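Local structure of cyanophycinase-like exopeptidase (6NQC) at residues A[100-105]-A[134-139]; A[189-194]-A[216-221]; A[43-48]-A[114-119]. The protein probably hydrolyses peptide bonds as a serine peptidase of family S51, the family of cyanophycinases and dipeptidase E. One frame throughout, in Å; residues are numbered along the deposited sequence.

Interaction 1. Residues A[100-105]-A[134-139]; sequences EDADNP and TPLWQG
The backbone bond between A102 and L136 is the polar link of this contact. L136 N donates to A102 O at 3.2 Å, lying in the carbonyl plane but with a bent N-H...O angle of 138°. That N-H belongs to the first turn of helix 135-145, where no earlier turn supplies an acceptor, and the carbonyl of A102, within the 3-10 turn that ends at D103, fills the role. Capping by T134 completes the helix start: OG1 takes the position between its backbone N and carbonyl carbon (chi1 60°) and accepts from W137 N at 3.1 Å, while it is also bonded to L131 O.

Apolar contacts centre on the A102 methyl. A102 CB, small enough for a tight approach, rests 3.8 Å from T134 CB and 4.0 Å from L136 CB; L131 of helix 124-131 packs against both A102 and L136. P135, with no N-H to offer, suits the first turn of a helix and lays its ring beside the loop, CG 3.4 Å from A102 O.

At the exposed margin, D103 OD1 approaches P135 CD at 3.2 Å. The chemistry implies that loop carbonyl and T134 hydroxyl each satisfy an N-H of the first helical turn.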
ATOM      1  N   GLU A 100       2.084  17.734  10.361  1.00 28.73           N
ATOM      2  CA  GLU A 100       3.000  18.016  11.454  1.00 30.28           C
ATOM      3  C   GLU A 100       3.464  16.735  12.139  1.00 22.94           C
ATOM      4  O   GLU A 100       4.625  16.636  12.555  1.00 23.76           O
ATOM      5  CB  GLU A 100       2.324  18.941  12.468  1.00 37.01           C
ATOM      6  CG  GLU A 100       1.661  20.194  11.866  1.00 50.15           C
ATOM      7  CD  GLU A 100       0.292  19.918  11.203  1.00 41.44           C
ATOM      8  OE1 GLU A 100      -0.722  19.974  11.900  1.00 64.43           O
ATOM      9  OE2 GLU A 100       0.237  19.645   9.978  1.00 42.17           O
ATOM     10  N   ASP A 101       2.593  15.726  12.238  1.00 25.32           N
ATOM     11  CA  ASP A 101       2.978  14.492  12.909  1.00 26.05           C
ATOM     12  C   ASP A 101       4.045  13.715  12.143  1.00 23.46           C
ATOM     13  O   ASP A 101       4.710  12.875  12.729  1.00 20.99           O
ATOM     14  CB  ASP A 101       1.748  13.593  13.101  1.00 27.42           C
ATOM     15  CG  ASP A 101       0.633  14.276  13.859  1.00 27.19           C
ATOM     16  OD1 ASP A 101       0.928  15.216  14.623  1.00 40.58           O
ATOM     17  OD2 ASP A 101      -0.545  13.904  13.633  1.00 24.12           O
ATOM     18  N   ALA A 102       4.204  13.959  10.841  1.00 25.11           N
ATOM     19  CA  ALA A 102       5.206  13.263  10.054  1.00 22.39           C
ATOM     20  C   ALA A 102       6.607  13.791  10.295  1.00 23.46           C
ATOM     21  O   ALA A 102       7.536  13.343   9.635  1.00 24.62           O
ATOM     22  CB  ALA A 102       4.830  13.329   8.571  1.00 19.41           C
ATOM     23  N   ASP A 103       6.782  14.728  11.232  1.00 28.70           N
ATOM     24  CA  ASP A 103       8.099  15.214  11.639  1.00 30.43           C
ATOM     25  C   ASP A 103       8.517  14.662  13.000  1.00 33.13           C
ATOM     26  O   ASP A 103       9.663  14.849  13.395  1.00 33.74           O
ATOM     27  CB  ASP A 103       8.128  16.756  11.715  1.00 28.69           C
ATOM     28  CG  ASP A 103       7.819  17.439  10.381  1.00 44.61           C
ATOM     29  OD1 ASP A 103       8.252  16.949   9.319  1.00 38.70           O
ATOM     30  OD2 ASP A 103       7.156  18.500  10.405  1.00 45.15           O
ATOM     31  N   ASN A 104       7.600  14.006  13.739  1.00 28.88           N
ATOM     32  CA  ASN A 104       7.901  13.370  15.018  1.00 32.11           C
ATOM     33  C   ASN A 104       9.116  12.461  14.925  1.00 34.43           C
ATOM     34  O   ASN A 104       9.038  11.369  14.351  1.00 30.86           O
ATOM     35  CB  ASN A 104       6.664  12.574  15.465  1.00 32.09           C
ATOM     36  CG  ASN A 104       6.766  12.071  16.881  1.00 33.23           C
ATOM     37  OD1 ASN A 104       7.811  11.607  17.318  1.00 38.65           O
ATOM     38  ND2 ASN A 104       5.662  12.151  17.602  1.00 39.30           N
ATOM     39  N   PRO A 105      10.244  12.849  15.518  1.00 33.62           N
ATOM     40  CA  PRO A 105      11.469  12.027  15.391  1.00 30.46           C
ATOM     41  C   PRO A 105      11.356  10.642  16.009  1.00 31.67           C
ATOM     42  O   PRO A 105      12.132   9.756  15.636  1.00 30.44           O
ATOM     43  CB  PRO A 105      12.546  12.852  16.123  1.00 38.18           C
ATOM     44  CG  PRO A 105      11.944  14.224  16.314  1.00 43.62           C
ATOM     45  CD  PRO A 105      10.454  14.018  16.400  1.00 38.73           C
ATOM     46  N   THR A 134       8.174  14.067   3.398  1.00 18.27           N
ATOM     47  CA  THR A 134       8.331  14.292   4.815  1.00 21.17           C
ATOM     48  C   THR A 134       9.471  13.423   5.337  1.00 21.25           C
ATOM     49  O   THR A 134       9.827  12.401   4.734  1.00 18.03           O
ATOM     50  CB  THR A 134       7.079  13.939   5.621  1.00 21.82           C
ATOM     51  OG1 THR A 134       6.791  12.548   5.397  1.00 17.27           O
ATOM     52  CG2 THR A 134       5.892  14.780   5.256  1.00 19.41           C
ATOM     53  N   PRO A 135      10.012  13.748   6.504  1.00 18.80           N
ATOM     54  CA  PRO A 135      11.031  12.866   7.076  1.00 24.18           C
ATOM     55  C   PRO A 135      10.487  11.473   7.333  1.00 17.62           C
ATOM     56  O   PRO A 135      11.205  10.492   7.150  1.00 17.79           O
ATOM     57  CB  PRO A 135      11.445  13.592   8.367  1.00 22.21           C
ATOM     58  CG  PRO A 135      10.501  14.693   8.573  1.00 25.67           C
ATOM     59  CD  PRO A 135       9.838  15.004   7.278  1.00 22.49           C
ATOM     60  N   LEU A 136       9.216  11.350   7.709  1.00 20.65           N
ATOM     61  CA  LEU A 136       8.640  10.019   7.951  1.00 20.32           C
ATOM     62  C   LEU A 136       8.624   9.188   6.670  1.00 20.22           C
ATOM     63  O   LEU A 136       8.985   8.000   6.673  1.00 14.12           O
ATOM     64  CB  LEU A 136       7.225  10.166   8.516  1.00 14.27           C
ATOM     65  CG  LEU A 136       6.581   8.824   8.874  1.00 19.35           C
ATOM     66  CD1 LEU A 136       7.125   8.354  10.201  1.00 16.69           C
ATOM     67  CD2 LEU A 136       5.087   8.934   8.907  1.00 24.12           C
ATOM     68  N   TRP A 137       8.212   9.791   5.566  1.00 19.51           N
ATOM     69  CA  TRP A 137       8.221   9.061   4.301  1.00 14.93           C
ATOM     70  C   TRP A 137       9.650   8.649   3.924  1.00 20.96           C
ATOM     71  O   TRP A 137       9.881   7.537   3.464  1.00 17.52           O
ATOM     72  CB  TRP A 137       7.587   9.906   3.170  1.00 20.73           C
ATOM     73  CG  TRP A 137       7.961   9.269   1.902  1.00 21.61           C
ATOM     74  CD1 TRP A 137       8.876   9.706   0.992  1.00 26.02           C
ATOM     75  CD2 TRP A 137       7.505   7.995   1.441  1.00 19.90           C
ATOM     76  NE1 TRP A 137       9.029   8.768  -0.003  1.00 23.01           N
ATOM     77  CE2 TRP A 137       8.185   7.720   0.235  1.00 22.11           C
ATOM     78  CE3 TRP A 137       6.612   7.052   1.940  1.00 26.31           C
ATOM     79  CZ2 TRP A 137       7.992   6.542  -0.478  1.00 19.40           C
ATOM     80  CZ3 TRP A 137       6.412   5.893   1.224  1.00 24.62           C
ATOM     81  CH2 TRP A 137       7.094   5.651   0.029  1.00 23.34           C
ATOM     82  N   GLN A 138      10.627   9.544   4.106  1.00 18.43           N
ATOM     83  CA  GLN A 138      12.000   9.183   3.774  1.00 17.69           C
ATOM     84  C   GLN A 138      12.454   7.987   4.621  1.00 17.73           C
ATOM     85  O   GLN A 138      13.112   7.073   4.111  1.00 18.20           O
ATOM     86  CB  GLN A 138      12.910  10.396   3.948  1.00 19.45           C
ATOM     87  CG  GLN A 138      14.284  10.248   3.316  1.00 24.68           C
ATOM     88  CD  GLN A 138      14.215   9.846   1.858  1.00 24.52           C
ATOM     89  OE1 GLN A 138      13.250  10.169   1.158  1.00 28.79           O
ATOM     90  NE2 GLN A 138      15.220   9.107   1.398  1.00 31.77           N
ATOM     91  N   GLY A 139      12.099   7.965   5.908  1.00 17.13           N
ATOM     92  CA  GLY A 139      12.351   6.781   6.730  1.00 19.12           C
ATOM     93  C   GLY A 139      11.706   5.510   6.202  1.00 18.65           C
ATOM     94  O   GLY A 139      12.344   4.449   6.138  1.00 17.79           O
TER

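Interaction 2. Residues A[189-194]-A[216-221]; sequences HFNKFF and GIDEVT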
ATOM      1  N   HIS A 189     -10.430  -2.062  -5.089  1.00 19.47           N
ATOM      2  CA  HIS A 189     -11.867  -2.333  -4.990  1.00 22.85           C
ATOM      3  C   HIS A 189     -12.435  -2.528  -6.396  1.00 18.39           C
ATOM      4  O   HIS A 189     -13.526  -2.004  -6.703  1.00 17.97           O
ATOM      5  CB  HIS A 189     -12.633  -1.181  -4.326  1.00 18.07           C
ATOM      6  CG  HIS A 189     -12.262  -0.932  -2.893  1.00 19.27           C
ATOM      7  ND1 HIS A 189     -12.796  -1.644  -1.845  1.00 25.43           N
ATOM      8  CD2 HIS A 189     -11.465   0.001  -2.338  1.00 20.88           C
ATOM      9  CE1 HIS A 189     -12.299  -1.192  -0.708  1.00 21.05           C
ATOM     10  NE2 HIS A 189     -11.475  -0.198  -0.984  1.00 22.75           N
ATOM     11  N   PHE A 190     -11.686  -3.187  -7.286  1.00 21.91           N
ATOM     12  CA  PHE A 190     -11.987  -3.039  -8.706  1.00 16.10           C
ATOM     13  C   PHE A 190     -13.377  -3.558  -9.074  1.00 20.52           C
ATOM     14  O   PHE A 190     -14.036  -3.009  -9.968  1.00 20.15           O
ATOM     15  CB  PHE A 190     -10.980  -3.779  -9.548  1.00 16.41           C
ATOM     16  CG  PHE A 190     -11.075  -3.468 -11.018  1.00 20.65           C
ATOM     17  CD1 PHE A 190     -10.673  -2.245 -11.513  1.00 19.33           C
ATOM     18  CD2 PHE A 190     -11.541  -4.406 -11.896  1.00 21.82           C
ATOM     19  CE1 PHE A 190     -10.746  -1.980 -12.846  1.00 19.68           C
ATOM     20  CE2 PHE A 190     -11.595  -4.128 -13.268  1.00 21.42           C
ATOM     21  CZ  PHE A 190     -11.215  -2.927 -13.713  1.00 20.10           C
ATOM     22  N   ASN A 191     -13.827  -4.587  -8.397  1.00 20.12           N
ATOM     23  CA  ASN A 191     -15.099  -5.213  -8.691  1.00 25.53           C
ATOM     24  C   ASN A 191     -16.273  -4.392  -8.193  1.00 21.99           C
ATOM     25  O   ASN A 191     -17.404  -4.674  -8.591  1.00 27.14           O
ATOM     26  CB  ASN A 191     -15.133  -6.639  -8.103  1.00 23.25           C
ATOM     27  CG  ASN A 191     -14.874  -6.677  -6.610  1.00 26.03           C
ATOM     28  OD1 ASN A 191     -13.847  -6.179  -6.124  1.00 21.76           O
ATOM     29  ND2 ASN A 191     -15.802  -7.300  -5.859  1.00 30.38           N
ATOM     30  N   LYS A 192     -16.034  -3.365  -7.385  1.00 20.51           N
ATOM     31  CA  LYS A 192     -17.108  -2.526  -6.854  1.00 23.98           C
ATOM     32  C   LYS A 192     -16.969  -1.032  -7.118  1.00 21.52           C
ATOM     33  O   LYS A 192     -17.999  -0.360  -7.153  1.00 19.09           O
ATOM     34  CB  LYS A 192     -17.232  -2.754  -5.331  1.00 28.15           C
ATOM     35  CG  LYS A 192     -17.351  -4.248  -4.961  1.00 34.48           C
ATOM     36  CD  LYS A 192     -18.231  -4.458  -3.739  1.00 38.76           C
ATOM     37  CE  LYS A 192     -18.961  -5.791  -3.785  1.00 45.39           C
ATOM     38  NZ  LYS A 192     -20.447  -5.590  -3.786  1.00 63.87           N
ATOM     39  N   PHE A 193     -15.747  -0.501  -7.342  1.00 20.45           N
ATOM     40  CA  PHE A 193     -15.523   0.941  -7.415  1.00 26.40           C
ATOM     41  C   PHE A 193     -16.443   1.634  -8.416  1.00 23.37           C
ATOM     42  O   PHE A 193     -16.934   2.743  -8.162  1.00 23.40           O
ATOM     43  CB  PHE A 193     -14.059   1.183  -7.819  1.00 22.10           C
ATOM     44  CG  PHE A 193     -13.423   2.454  -7.259  1.00 23.02           C
ATOM     45  CD1 PHE A 193     -14.112   3.640  -7.217  1.00 23.74           C
ATOM     46  CD2 PHE A 193     -12.093   2.441  -6.833  1.00 19.38           C
ATOM     47  CE1 PHE A 193     -13.529   4.780  -6.733  1.00 24.95           C
ATOM     48  CE2 PHE A 193     -11.476   3.615  -6.357  1.00 21.43           C
ATOM     49  CZ  PHE A 193     -12.194   4.774  -6.313  1.00 27.41           C
ATOM     50  N   PHE A 194     -16.671   1.020  -9.555  1.00 19.63           N
ATOM     51  CA  PHE A 194     -17.416   1.684 -10.625  1.00 22.60           C
ATOM     52  C   PHE A 194     -18.917   1.658 -10.396  1.00 28.48           C
ATOM     53  O   PHE A 194     -19.656   2.304 -11.150  1.00 22.77           O
ATOM     54  CB  PHE A 194     -17.023   1.049 -11.962  1.00 22.01           C
ATOM     55  CG  PHE A 194     -15.571   1.281 -12.294  1.00 24.15           C
ATOM     56  CD1 PHE A 194     -15.155   2.473 -12.847  1.00 23.03           C
ATOM     57  CD2 PHE A 194     -14.607   0.328 -11.966  1.00 24.08           C
ATOM     58  CE1 PHE A 194     -13.814   2.705 -13.115  1.00 21.69           C
ATOM     59  CE2 PHE A 194     -13.270   0.563 -12.224  1.00 23.85           C
ATOM     60  CZ  PHE A 194     -12.874   1.748 -12.792  1.00 22.32           C
ATOM     61  N   GLY A 216      -6.100  -3.217 -12.248  1.00 14.67           N
ATOM     62  CA  GLY A 216      -7.153  -3.241 -11.256  1.00 16.47           C
ATOM     63  C   GLY A 216      -6.960  -4.430 -10.337  1.00 19.51           C
ATOM     64  O   GLY A 216      -6.584  -5.517 -10.784  1.00 18.47           O
ATOM     65  N   ILE A 217      -7.223  -4.217  -9.054  1.00 15.32           N
ATOM     66  CA  ILE A 217      -7.127  -5.270  -8.041  1.00 14.51           C
ATOM     67  C   ILE A 217      -8.487  -5.360  -7.367  1.00 15.79           C
ATOM     68  O   ILE A 217      -8.969  -4.373  -6.794  1.00 15.47           O
ATOM     69  CB  ILE A 217      -6.011  -4.988  -7.028  1.00 16.40           C
ATOM     70  CG1 ILE A 217      -4.665  -4.861  -7.779  1.00 18.03           C
ATOM     71  CG2 ILE A 217      -5.925  -6.123  -5.993  1.00 14.24           C
ATOM     72  CD1 ILE A 217      -3.480  -4.509  -6.847  1.00 16.29           C
ATOM     73  N   ASP A 218      -9.113  -6.534  -7.468  1.00 16.00           N
ATOM     74  CA  ASP A 218     -10.391  -6.785  -6.826  1.00 21.88           C
ATOM     75  C   ASP A 218     -10.284  -6.727  -5.297  1.00 19.89           C
ATOM     76  O   ASP A 218      -9.198  -6.822  -4.703  1.00 15.92           O
ATOM     77  CB  ASP A 218     -10.939  -8.178  -7.178  1.00 17.60           C
ATOM     78  CG  ASP A 218     -11.479  -8.268  -8.591  1.00 24.85           C
ATOM     79  OD1 ASP A 218     -11.690  -7.214  -9.196  1.00 22.75           O
ATOM     80  OD2 ASP A 218     -11.672  -9.388  -9.090  1.00 24.48           O
ATOM     81  N   GLU A 219     -11.450  -6.632  -4.654  1.00 20.29           N
ATOM     82  CA  GLU A 219     -11.507  -6.741  -3.205  1.00 23.24           C
ATOM     83  C   GLU A 219     -10.899  -8.063  -2.726  1.00 18.70           C
ATOM     84  O   GLU A 219     -10.920  -9.094  -3.426  1.00 18.86           O
ATOM     85  CB  GLU A 219     -12.953  -6.595  -2.740  1.00 27.02           C
ATOM     86  CG  GLU A 219     -13.473  -5.183  -3.023  1.00 19.03           C
ATOM     87  CD  GLU A 219     -14.711  -4.805  -2.263  1.00 34.45           C
ATOM     88  OE1 GLU A 219     -15.557  -5.684  -2.029  1.00 29.73           O
ATOM     89  OE2 GLU A 219     -14.819  -3.625  -1.925  1.00 32.16           O
ATOM     90  N   VAL A 220     -10.255  -7.972  -1.568  1.00 16.55           N
ATOM     91  CA  VAL A 220      -9.611  -9.085  -0.879  1.00 20.55           C
ATOM     92  C   VAL A 220      -8.668  -9.829  -1.802  1.00 23.09           C
ATOM     93  O   VAL A 220      -8.537 -11.048  -1.734  1.00 17.71           O
ATOM     94  CB  VAL A 220     -10.699 -10.022  -0.298  1.00 22.69           C
ATOM     95  CG1 VAL A 220     -10.079 -10.975   0.718  1.00 22.48           C
ATOM     96  CG2 VAL A 220     -11.802  -9.212   0.316  1.00 25.72           C
ATOM     97  N   THR A 221      -7.973  -9.079  -2.653  1.00 17.56           N
ATOM     98  CA  THR A 221      -6.968  -9.604  -3.566  1.00 18.46           C
ATOM     99  C   THR A 221      -5.767  -8.674  -3.481  1.00 15.90           C
ATOM    100  O   THR A 221      -5.906  -7.480  -3.152  1.00 15.72           O
ATOM    101  CB  THR A 221      -7.486  -9.670  -4.992  1.00 20.45           C
ATOM    102  OG1 THR A 221      -8.753 -10.357  -4.997  1.00 22.93           O
ATOM    103  CG2 THR A 221      -6.546 -10.398  -5.916  1.00 23.81           C
TER
HETATM  104  O   HOH W   1     -15.874  -8.289  -2.968  1.00 37.12           O
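H189 swings its ring to the side away from its own carbonyl carbon (chi1 -64°), and E219, with CG likewise anti to the carbonyl carbon and the chain extended beyond it, reaches across to meet it. H189 ND1 donates to E219 OE2 at 2.8 Å, the oxygen lying in the ring plane and using its anti lone pair. At 172° the bond is nearly straight, and it fixes the rotation of the imidazole, whose NE2 makes a weak hydrogen bond to S154 OG.

N191 folds its amide back between backbone N and carbonyl carbon (chi1 57°), where OD1 accepts an almost straight bond of 2.8 Å from E219 N. Its ND2 and E219 OE1 share a water, so a short amide side chain steadies both the backbone and the carboxylate of E219. K192 adds its aliphatic part, CD 3.4 Å from E219 OE1.

Nearer the strand 213-217, F190 N donates to I217 O at 3.0 Å. G216 CA makes an off-centre CH-pi contact, 4.1 Å from the centroid of the F190 ring; a residue without a side chain suits the place, since a CB would run into the ring. D218 OD1, hydrogen-bonded to H241 NE2, lies at the edge of the F190 ring, near its plane.

H189 and E219 therefore fit the His and Glu of a Ser-His-Glu triad, with S154 on a probable nucleophile elbow, consistent with a serine peptidase of family S51.

Interaction 3. Residues A[43-48]-A[114-119]; sequences KSLIED and AALIYF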
ATOM      1  N   LYS A  43       1.256 -11.984   7.088  1.00 18.04           N
ATOM      2  CA  LYS A  43       2.322 -12.709   7.784  1.00 18.59           C
ATOM      3  C   LYS A  43       3.530 -12.927   6.892  1.00 18.28           C
ATOM      4  O   LYS A  43       4.677 -12.750   7.332  1.00 20.32           O
ATOM      5  CB  LYS A  43       1.816 -14.042   8.307  1.00 21.71           C
ATOM      6  CG  LYS A  43       2.807 -14.704   9.249  1.00 25.21           C
ATOM      7  CD  LYS A  43       2.281 -16.043   9.808  1.00 36.72           C
ATOM      8  CE  LYS A  43       3.473 -16.925  10.239  1.00 43.44           C
ATOM      9  NZ  LYS A  43       3.170 -17.817  11.388  1.00 55.69           N
ATOM     10  N   SER A  44       3.310 -13.378   5.651  1.00 23.10           N
ATOM     11  CA  SER A  44       4.428 -13.610   4.740  1.00 21.04           C
ATOM     12  C   SER A  44       5.246 -12.339   4.507  1.00 23.94           C
ATOM     13  O   SER A  44       6.467 -12.404   4.334  1.00 23.95           O
ATOM     14  CB  SER A  44       3.908 -14.164   3.404  1.00 25.10           C
ATOM     15  OG  SER A  44       3.161 -13.198   2.651  1.00 22.34           O
ATOM     16  N   LEU A  45       4.584 -11.175   4.445  1.00 19.06           N
ATOM     17  CA  LEU A  45       5.302  -9.916   4.293  1.00 20.09           C
ATOM     18  C   LEU A  45       6.161  -9.627   5.515  1.00 16.16           C
ATOM     19  O   LEU A  45       7.270  -9.080   5.389  1.00 20.05           O
ATOM     20  CB  LEU A  45       4.312  -8.769   4.089  1.00 17.91           C
ATOM     21  CG  LEU A  45       3.522  -8.734   2.788  1.00 17.35           C
ATOM     22  CD1 LEU A  45       2.489  -7.580   2.791  1.00 22.44           C
ATOM     23  CD2 LEU A  45       4.481  -8.571   1.628  1.00 17.28           C
ATOM     24  N   ILE A  46       5.654  -9.959   6.713  1.00 18.01           N
ATOM     25  CA  ILE A  46       6.446  -9.758   7.919  1.00 18.94           C
ATOM     26  C   ILE A  46       7.642 -10.692   7.912  1.00 17.86           C
ATOM     27  O   ILE A  46       8.776 -10.288   8.228  1.00 15.47           O
ATOM     28  CB  ILE A  46       5.597  -9.977   9.176  1.00 16.81           C
ATOM     29  CG1 ILE A  46       4.526  -8.916   9.243  1.00 18.91           C
ATOM     30  CG2 ILE A  46       6.485  -9.977  10.425  1.00 21.99           C
ATOM     31  CD1 ILE A  46       3.371  -9.292  10.144  1.00 19.53           C
ATOM     32  N   GLU A  47       7.407 -11.943   7.506  1.00 21.01           N
ATOM     33  CA  GLU A  47       8.485 -12.924   7.382  1.00 26.77           C
ATOM     34  C   GLU A  47       9.542 -12.480   6.378  1.00 22.43           C
ATOM     35  O   GLU A  47      10.735 -12.646   6.624  1.00 19.72           O
ATOM     36  CB  GLU A  47       7.887 -14.266   6.975  1.00 26.19           C
ATOM     37  CG  GLU A  47       7.081 -14.911   8.065  1.00 25.41           C
ATOM     38  CD  GLU A  47       6.408 -16.207   7.608  1.00 39.33           C
ATOM     39  OE1 GLU A  47       6.049 -16.333   6.417  1.00 41.79           O
ATOM     40  OE2 GLU A  47       6.251 -17.100   8.460  1.00 40.63           O
ATOM     41  N   ASP A  48       9.118 -11.882   5.254  1.00 18.27           N
ATOM     42  CA  ASP A  48      10.071 -11.385   4.284  1.00 16.13           C
ATOM     43  C   ASP A  48      11.017 -10.357   4.905  1.00 20.24           C
ATOM     44  O   ASP A  48      12.233 -10.375   4.661  1.00 19.24           O
ATOM     45  CB  ASP A  48       9.322 -10.769   3.100  1.00 15.65           C
ATOM     46  CG  ASP A  48       8.630 -11.825   2.190  1.00 28.33           C
ATOM     47  OD1 ASP A  48       8.922 -13.033   2.293  1.00 23.71           O
ATOM     48  OD2 ASP A  48       7.801 -11.425   1.334  1.00 23.91           O
ATOM     49  N   ALA A 114      11.658  -1.855  10.431  1.00 18.71           N
ATOM     50  CA  ALA A 114      10.352  -2.494  10.555  1.00 17.01           C
ATOM     51  C   ALA A 114      10.235  -3.597   9.518  1.00 19.55           C
ATOM     52  O   ALA A 114      10.485  -3.359   8.336  1.00 20.18           O
ATOM     53  CB  ALA A 114       9.227  -1.453  10.423  1.00 18.39           C
ATOM     54  N   ALA A 115       9.845  -4.802   9.955  1.00 15.15           N
ATOM     55  CA  ALA A 115       9.672  -5.890   8.997  1.00 16.15           C
ATOM     56  C   ALA A 115       8.555  -5.595   7.989  1.00 14.48           C
ATOM     57  O   ALA A 115       8.651  -5.970   6.805  1.00 16.25           O
ATOM     58  CB  ALA A 115       9.365  -7.202   9.695  1.00 20.21           C
ATOM     59  N   LEU A 116       7.490  -4.957   8.444  1.00 18.86           N
ATOM     60  CA  LEU A 116       6.421  -4.534   7.541  1.00 17.09           C
ATOM     61  C   LEU A 116       5.912  -3.153   7.924  1.00 16.48           C
ATOM     62  O   LEU A 116       5.655  -2.861   9.101  1.00 15.19           O
ATOM     63  CB  LEU A 116       5.259  -5.556   7.564  1.00 16.24           C
ATOM     64  CG  LEU A 116       3.927  -5.209   6.909  1.00 15.43           C
ATOM     65  CD1 LEU A 116       4.057  -4.942   5.408  1.00 18.20           C
ATOM     66  CD2 LEU A 116       2.907  -6.290   7.120  1.00 18.06           C
ATOM     67  N   ILE A 117       5.743  -2.307   6.909  1.00 14.97           N
ATOM     68  CA  ILE A 117       5.067  -1.025   7.052  1.00 15.26           C
ATOM     69  C   ILE A 117       3.847  -1.084   6.151  1.00 18.64           C
ATOM     70  O   ILE A 117       3.972  -1.463   4.979  1.00 15.53           O
ATOM     71  CB  ILE A 117       6.002   0.141   6.699  1.00 17.01           C
ATOM     72  CG1 ILE A 117       7.192   0.142   7.655  1.00 16.56           C
ATOM     73  CG2 ILE A 117       5.277   1.443   6.749  1.00 17.87           C
ATOM     74  CD1 ILE A 117       8.287   1.108   7.200  1.00 18.87           C
ATOM     75  N   TYR A 118       2.659  -0.805   6.711  1.00 13.73           N
ATOM     76  CA  TYR A 118       1.372  -0.973   6.034  1.00 17.26           C
ATOM     77  C   TYR A 118       0.607   0.346   6.020  1.00 16.22           C
ATOM     78  O   TYR A 118       0.381   0.930   7.078  1.00 15.44           O
ATOM     79  CB  TYR A 118       0.543  -2.058   6.748  1.00 14.24           C
ATOM     80  CG  TYR A 118      -0.473  -2.725   5.875  1.00 14.16           C
ATOM     81  CD1 TYR A 118      -1.663  -2.064   5.535  1.00 17.06           C
ATOM     82  CD2 TYR A 118      -0.254  -3.999   5.348  1.00 17.69           C
ATOM     83  CE1 TYR A 118      -2.595  -2.664   4.730  1.00 16.49           C
ATOM     84  CE2 TYR A 118      -1.188  -4.587   4.518  1.00 22.91           C
ATOM     85  CZ  TYR A 118      -2.367  -3.900   4.222  1.00 17.77           C
ATOM     86  OH  TYR A 118      -3.336  -4.444   3.408  1.00 19.09           O
ATOM     87  N   PHE A 119       0.237   0.833   4.816  1.00 15.69           N
ATOM     88  CA  PHE A 119      -0.690   1.957   4.694  1.00 15.34           C
ATOM     89  C   PHE A 119      -2.108   1.405   4.578  1.00 14.96           C
ATOM     90  O   PHE A 119      -2.438   0.755   3.586  1.00 14.47           O
ATOM     91  CB  PHE A 119      -0.390   2.825   3.464  1.00 15.70           C
ATOM     92  CG  PHE A 119       0.920   3.531   3.520  1.00 16.84           C
ATOM     93  CD1 PHE A 119       1.173   4.473   4.499  1.00 20.57           C
ATOM     94  CD2 PHE A 119       1.892   3.278   2.573  1.00 21.33           C
ATOM     95  CE1 PHE A 119       2.397   5.148   4.543  1.00 20.22           C
ATOM     96  CE2 PHE A 119       3.117   3.927   2.616  1.00 27.13           C
ATOM     97  CZ  PHE A 119       3.378   4.866   3.615  1.00 19.67           C
TER
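L116 is the residue most covered here, and it fits between two neighbours on the facing helix, I46 and L45. With CG anti to its backbone N (chi1 169°), the leucine extends from the strand and divides its two methyls: CD2 reaches I46 CG1 at 3.7 Å, and CD1 meets L45 CD1 at 4.0 Å. The branched end of leucine thus serves two helix residues at once, crossing I46 at about a right angle and L45 at a slant.

I46 is beta-branched and uses both arms. Its CG1 also approaches L116 CB at 3.8 Å, while CG2, anti to the backbone N, turns to A115 CB at 4.1 Å. F58 of the neighbouring strand 57-61 touches both I46 and L116, and Y89 lies against I46 too.

Helix 39-51 here covers one face of the mixed sheet, whose parallel strands 57-61, 116-119 and 149-153 run side by side; helix 135-145 packs on I117 and F119 from the other face. The result is the layered alpha/beta architecture of a sheet between helices.

L45 contributes its CB as well as CD1, the former 4.1 Å from L116 CD1, and it also touches A151 of strand 149-153. Its carbonyl oxygen accepts from S149 OG. Just ahead of the strand, A115 sets its methyl 3.5 Å from I46 O, a small residue that lets the helix backbone come close.

In the fold
Interaction 3 sets a helix on the main sheet; interaction 1 ties a loop to the start of a helix on its other face. Interaction 2 lies across the chain's centre from interaction 1, where a loop meets the end of strand 213-217 of the four-stranded sheet. Interaction 3 is wholly buried and purely apolar across its segments. Interaction 1 combines buried apolar groups with an exposed margin and a helix-start bond. Interaction 2, partly open, relies on directed polar bonds and a bridging water, as suits a probable active site. Interactions 1 and 3 meet where W137 packs on F119; interaction 2 touches neither, its nearest atoms being about 8 Å from those of interaction 3.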